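Local coordinates for uncharacterized protein (Psychrobacter arcticus, PDB 2PN2) that is a putative osmotic-stress protein of the OsmC family that probably helps detoxify organic hydroperoxides, at residues I77-K80 / A81-E85; I126-N129 / T130-C134. All blocks are in the same frame, centred on the assembly; numbering follows the deposited sequence.

Interaction 1: I77-K80 / A81-E85; sequences IGIK and ARDME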
loop_
_atom_site.group_PDB
_atom_site.type_symbol
_atom_site.label_atom_id
_atom_site.label_comp_id
_atom_site.label_asym_id
_atom_site.label_seq_id
_atom_site.Cartn_x
_atom_site.Cartn_y
_atom_site.Cartn_z
ATOM N N ILE A 77 -14.097 -9.552 -1.013
ATOM C CA ILE A 77 -14.870 -10.629 -0.328
ATOM C C ILE A 77 -16.154 -10.037 0.283
ATOM O O ILE A 77 -17.218 -10.648 0.180
ATOM C CB ILE A 77 -14.040 -11.421 0.747
ATOM C CG1 ILE A 77 -13.038 -12.342 0.048
ATOM C CG2 ILE A 77 -14.962 -12.284 1.641
ATOM C CD1 ILE A 77 -11.942 -12.913 0.972
ATOM N N GLY A 78 -16.051 -8.847 0.881
ATOM C CA GLY A 78 -17.222 -8.134 1.436
ATOM C C GLY A 78 -18.313 -7.839 0.416
ATOM O O GLY A 78 -19.491 -7.947 0.723
ATOM N N ILE A 79 -17.912 -7.470 -0.800
ATOM C CA ILE A 79 -18.848 -7.241 -1.914
ATOM C C ILE A 79 -19.563 -8.546 -2.251
ATOM O O ILE A 79 -20.779 -8.557 -2.428
ATOM C CB ILE A 79 -18.114 -6.718 -3.185
ATOM C CG1 ILE A 79 -17.584 -5.300 -2.946
ATOM C CG2 ILE A 79 -19.034 -6.743 -4.406
ATOM C CD1 ILE A 79 -16.837 -4.694 -4.140
ATOM N N LYS A 80 -18.800 -9.635 -2.314
ATOM C CA LYS A 80 -19.336 -10.966 -2.626
ATOM C C LYS A 80 -20.229 -11.461 -1.494
ATOM O O LYS A 80 -21.297 -12.013 -1.759
ATOM C CB LYS A 80 -18.228 -11.993 -2.909
ATOM C CG LYS A 80 -18.721 -13.106 -3.845
ATOM C CD LYS A 80 -18.599 -12.662 -5.315
ATOM C CE LYS A 80 -19.610 -13.320 -6.219
ATOM N NZ LYS A 80 -19.634 -14.791 -6.110
ATOM N N ALA A 81 -19.795 -11.251 -0.247
ATOM C CA ALA A 81 -20.599 -11.609 0.953
ATOM C C ALA A 81 -21.883 -10.812 1.045
ATOM O O ALA A 81 -22.882 -11.336 1.545
ATOM C CB ALA A 81 -19.787 -11.443 2.245
ATOM N N ARG A 82 -21.851 -9.551 0.588
ATOM C CA ARG A 82 -23.045 -8.697 0.579
ATOM C C ARG A 82 -24.031 -9.235 -0.448
ATOM O O ARG A 82 -25.226 -9.331 -0.161
ATOM C CB ARG A 82 -22.707 -7.229 0.284
ATOM C CG ARG A 82 -23.915 -6.286 0.266
ATOM C CD ARG A 82 -23.508 -4.873 -0.056
ATOM N NE ARG A 82 -22.725 -4.267 1.019
ATOM C CZ ARG A 82 -22.120 -3.077 0.963
ATOM N NH1 ARG A 82 -22.163 -2.315 -0.130
ATOM N NH2 ARG A 82 -21.449 -2.643 2.023
ATOM N N ASP A 83 -23.531 -9.570 -1.643
ATOM C CA ASP A 83 -24.375 -10.133 -2.708
ATOM C C ASP A 83 -24.988 -11.481 -2.319
ATOM O O ASP A 83 -26.103 -11.774 -2.708
ATOM C CB ASP A 83 -23.597 -10.331 -4.012
ATOM C CG ASP A 83 -23.202 -9.031 -4.696
ATOM O OD1 ASP A 83 -23.822 -7.978 -4.446
ATOM O OD2 ASP A 83 -22.262 -9.082 -5.522
HETATM N N MSE A 84 -24.240 -12.286 -1.569
HETATM C CA MSE A 84 -24.714 -13.583 -1.077
HETATM C C MSE A 84 -25.458 -13.508 0.269
HETATM O O MSE A 84 -25.914 -14.542 0.766
HETATM C CB MSE A 84 -23.530 -14.549 -0.982
HETATM C CG MSE A 84 -22.858 -14.781 -2.328
HETATM SE SE MSE A 84 -21.291 -15.881 -2.209
HETATM C CE MSE A 84 -22.269 -17.503 -1.842
ATOM N N GLU A 85 -25.580 -12.307 0.852
ATOM C CA GLU A 85 -26.283 -12.069 2.128
ATOM C C GLU A 85 -25.671 -12.827 3.332
ATOM O O GLU A 85 -26.385 -13.398 4.172
ATOM C CB GLU A 85 -27.799 -12.300 1.966
ATOM C CG GLU A 85 -28.430 -11.390 0.893
ATOM C CD GLU A 85 -29.948 -11.476 0.799
ATOM O OE1 GLU A 85 -30.625 -11.761 1.819
ATOM O OE2 GLU A 85 -30.472 -11.234 -0.313
#
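Lys80 and Met84, a selenomethionine, meet one turn apart. The two side chains pass each other at a slant, and Lys80 CG lies 4.1 Å from Met84 SE. The carbonyl of Lys80 also touches the Met84 side chain: Met84 CG is 3.2 Å from Lys80 O, which accepts Met84 N at 3.0 Å. With its CG beside the backbone N (chi1 -60°), Met84 is folded back over this carbonyl. One residue back along each segment, Ile79 and Asp83 extend together in one direction. Ile79 CG2 touches Asp83 OD2, while Asp83 CG is 3.4 Å from Ile79 O. The carboxylate makes no hydrogen bond there, since both are acceptors. Ile79 O is taken instead by Asp83 N. Lys80 NZ stands 6.3 Å from Asp83 OD2, too far for a salt bridge. Ala81 N bonds Ile77 O at 2.7 Å, and Arg82 N bonds Gly78 O. Ile77 packs inward on Ile88 and Phe115. Arg82 NH1 makes a weak hydrogen bond to Gln53 O of the second subunit. Beyond helix 61-83 the backbone stays near helical until Glu85, where phi turns positive (61°); with two bonds back into the last turn, this is a Schellman motif.

Interaction 2: I126-N129 / T130-C134; sequences IFYN and TALTC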
loop_
_atom_site.group_PDB
_atom_site.type_symbol
_atom_site.label_atom_id
_atom_site.label_comp_id
_atom_site.label_asym_id
_atom_site.label_seq_id
_atom_site.Cartn_x
_atom_site.Cartn_y
_atom_site.Cartn_z
ATOM N N ILE A 126 -15.400 -19.592 -3.406
ATOM C CA ILE A 126 -15.822 -18.320 -4.038
ATOM C C ILE A 126 -14.976 -17.187 -3.453
ATOM O O ILE A 126 -14.332 -16.427 -4.205
ATOM C CB ILE A 126 -17.353 -18.054 -3.877
ATOM C CG1 ILE A 126 -18.141 -19.032 -4.762
ATOM C CG2 ILE A 126 -17.717 -16.594 -4.271
ATOM C CD1 ILE A 126 -19.693 -19.177 -4.435
ATOM N N PHE A 127 -14.929 -17.115 -2.117
ATOM C CA PHE A 127 -14.144 -16.071 -1.441
ATOM C C PHE A 127 -12.658 -16.169 -1.723
ATOM O O PHE A 127 -11.990 -15.142 -1.902
ATOM C CB PHE A 127 -14.362 -16.048 0.080
ATOM C CG PHE A 127 -15.764 -15.730 0.523
ATOM C CD1 PHE A 127 -16.674 -15.003 -0.269
ATOM C CD2 PHE A 127 -16.132 -16.036 1.832
ATOM C CE1 PHE A 127 -17.944 -14.682 0.211
ATOM C CE2 PHE A 127 -17.395 -15.714 2.323
ATOM C CZ PHE A 127 -18.311 -15.044 1.508
ATOM N N TYR A 128 -12.141 -17.392 -1.781
ATOM C CA TYR A 128 -10.735 -17.592 -2.124
ATOM C C TYR A 128 -10.422 -17.039 -3.520
ATOM O O TYR A 128 -9.502 -16.226 -3.694
ATOM C CB TYR A 128 -10.387 -19.077 -2.076
ATOM C CG TYR A 128 -8.946 -19.353 -2.376
ATOM C CD1 TYR A 128 -7.978 -19.150 -1.405
ATOM C CD2 TYR A 128 -8.539 -19.802 -3.641
ATOM C CE1 TYR A 128 -6.624 -19.391 -1.680
ATOM C CE2 TYR A 128 -7.177 -20.056 -3.923
ATOM C CZ TYR A 128 -6.230 -19.845 -2.930
ATOM O OH TYR A 128 -4.884 -20.085 -3.175
ATOM N N ASN A 129 -11.204 -17.495 -4.491
ATOM C CA ASN A 129 -11.037 -17.089 -5.890
ATOM C C ASN A 129 -11.259 -15.601 -6.130
ATOM O O ASN A 129 -10.489 -14.994 -6.876
ATOM C CB ASN A 129 -11.945 -17.903 -6.816
ATOM C CG ASN A 129 -11.606 -19.405 -6.824
ATOM O OD1 ASN A 129 -10.500 -19.814 -6.492
ATOM N ND2 ASN A 129 -12.573 -20.219 -7.223
ATOM N N THR A 130 -12.290 -15.024 -5.498
ATOM C CA THR A 130 -12.569 -13.581 -5.623
ATOM C C THR A 130 -11.396 -12.760 -5.077
ATOM O O THR A 130 -10.993 -11.788 -5.704
ATOM C CB THR A 130 -13.876 -13.146 -4.923
ATOM O OG1 THR A 130 -14.929 -14.052 -5.253
ATOM C CG2 THR A 130 -14.281 -11.760 -5.372
ATOM N N ALA A 131 -10.864 -13.175 -3.919
ATOM C CA ALA A 131 -9.678 -12.570 -3.284
ATOM C C ALA A 131 -8.450 -12.473 -4.203
ATOM O O ALA A 131 -7.811 -11.416 -4.289
ATOM C CB ALA A 131 -9.290 -13.355 -2.047
ATOM N N LEU A 132 -8.113 -13.584 -4.856
ATOM C CA LEU A 132 -6.967 -13.638 -5.791
ATOM C C LEU A 132 -7.117 -12.772 -7.059
ATOM O O LEU A 132 -6.113 -12.461 -7.691
ATOM C CB LEU A 132 -6.615 -15.093 -6.162
ATOM C CG LEU A 132 -6.027 -15.991 -5.054
ATOM C CD1 LEU A 132 -5.640 -17.374 -5.623
ATOM C CD2 LEU A 132 -4.810 -15.355 -4.426
ATOM N N THR A 133 -8.344 -12.387 -7.416
ATOM C CA THR A 133 -8.594 -11.531 -8.593
ATOM C C THR A 133 -8.706 -10.033 -8.269
ATOM O O THR A 133 -8.939 -9.237 -9.192
ATOM C CB THR A 133 -9.917 -11.955 -9.360
ATOM O OG1 THR A 133 -11.094 -11.513 -8.655
ATOM C CG2 THR A 133 -9.960 -13.455 -9.591
ATOM N N CYS A 134 -8.503 -9.637 -7.001
ATOM C CA CYS A 134 -8.788 -8.264 -6.577
ATOM C C CYS A 134 -7.802 -7.257 -7.159
ATOM O O CYS A 134 -6.698 -7.644 -7.551
ATOM C CB CYS A 134 -8.859 -8.153 -5.050
ATOM S SG CYS A 134 -7.291 -8.124 -4.200
#
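Thr130 grips Ile126 O with two donors. Its backbone N bonds the carbonyl at 2.8 Å, nearly in line with the C=O. Its hydroxyl OG1 donates to the same oxygen at 2.7 Å, from well above the carbonyl plane (48° out of it). The torsion explains the second bond: OG1 lies beside the backbone N (chi1 -46°) and so faces back down the helix. The side chains of Ile126 and Thr130 lie alongside each other, with Ile126 CG2 3.9 Å from Thr130 OG1. Helix 121-132, which carries these pairs, is the crossover helix of a beta-alpha-beta unit between strands 105-114 and 145-150. On the strand side, Leu132 CD1 touches Tyr128 CE2 at 3.5 Å, and CZ and OH of that residue are also close. The two side chains run across one another, and both rest on Val148 of strand 145-150. Leu132 N bonds Tyr128 O. Asn129 OD1 lies at the edge of the Tyr128 ring, in its plane. Asn129 O meets Thr133 CG2 at 3.2 Å and accepts a weak bond from Thr133 N at 3.4 Å. Thr133 also turns back on Thr130. Its N and OG1 both bond Thr130 O, from the same face of the carbonyl plane. Just beyond, Cys134 packs on Cys72 of helix 61-83, consistent with the cysteine pair of OsmC/Ohr proteins.

Overall arrangement
Interaction 1 comes first along the chain, in the last turns of helix 61-83. Interaction 2 follows in helix 121-132, after strands 92-100 and 105-114. Their centres are about 12 Å apart, and all four segments belong to the OsmC-like part of the protein. The two helices touch directly, through Lys80, Ile77 and Ala81 of the first. Lys80 NZ packs on Ile126 CG2 at 3.2 Å, and Ile77 CG1 lies 3.6 Å from Phe127 O. Ala81 N is 3.9 Å from Phe127 CE1. Of the two contacts, interaction 1 alone reaches the second subunit, while interaction 2 lies against strand 145-150.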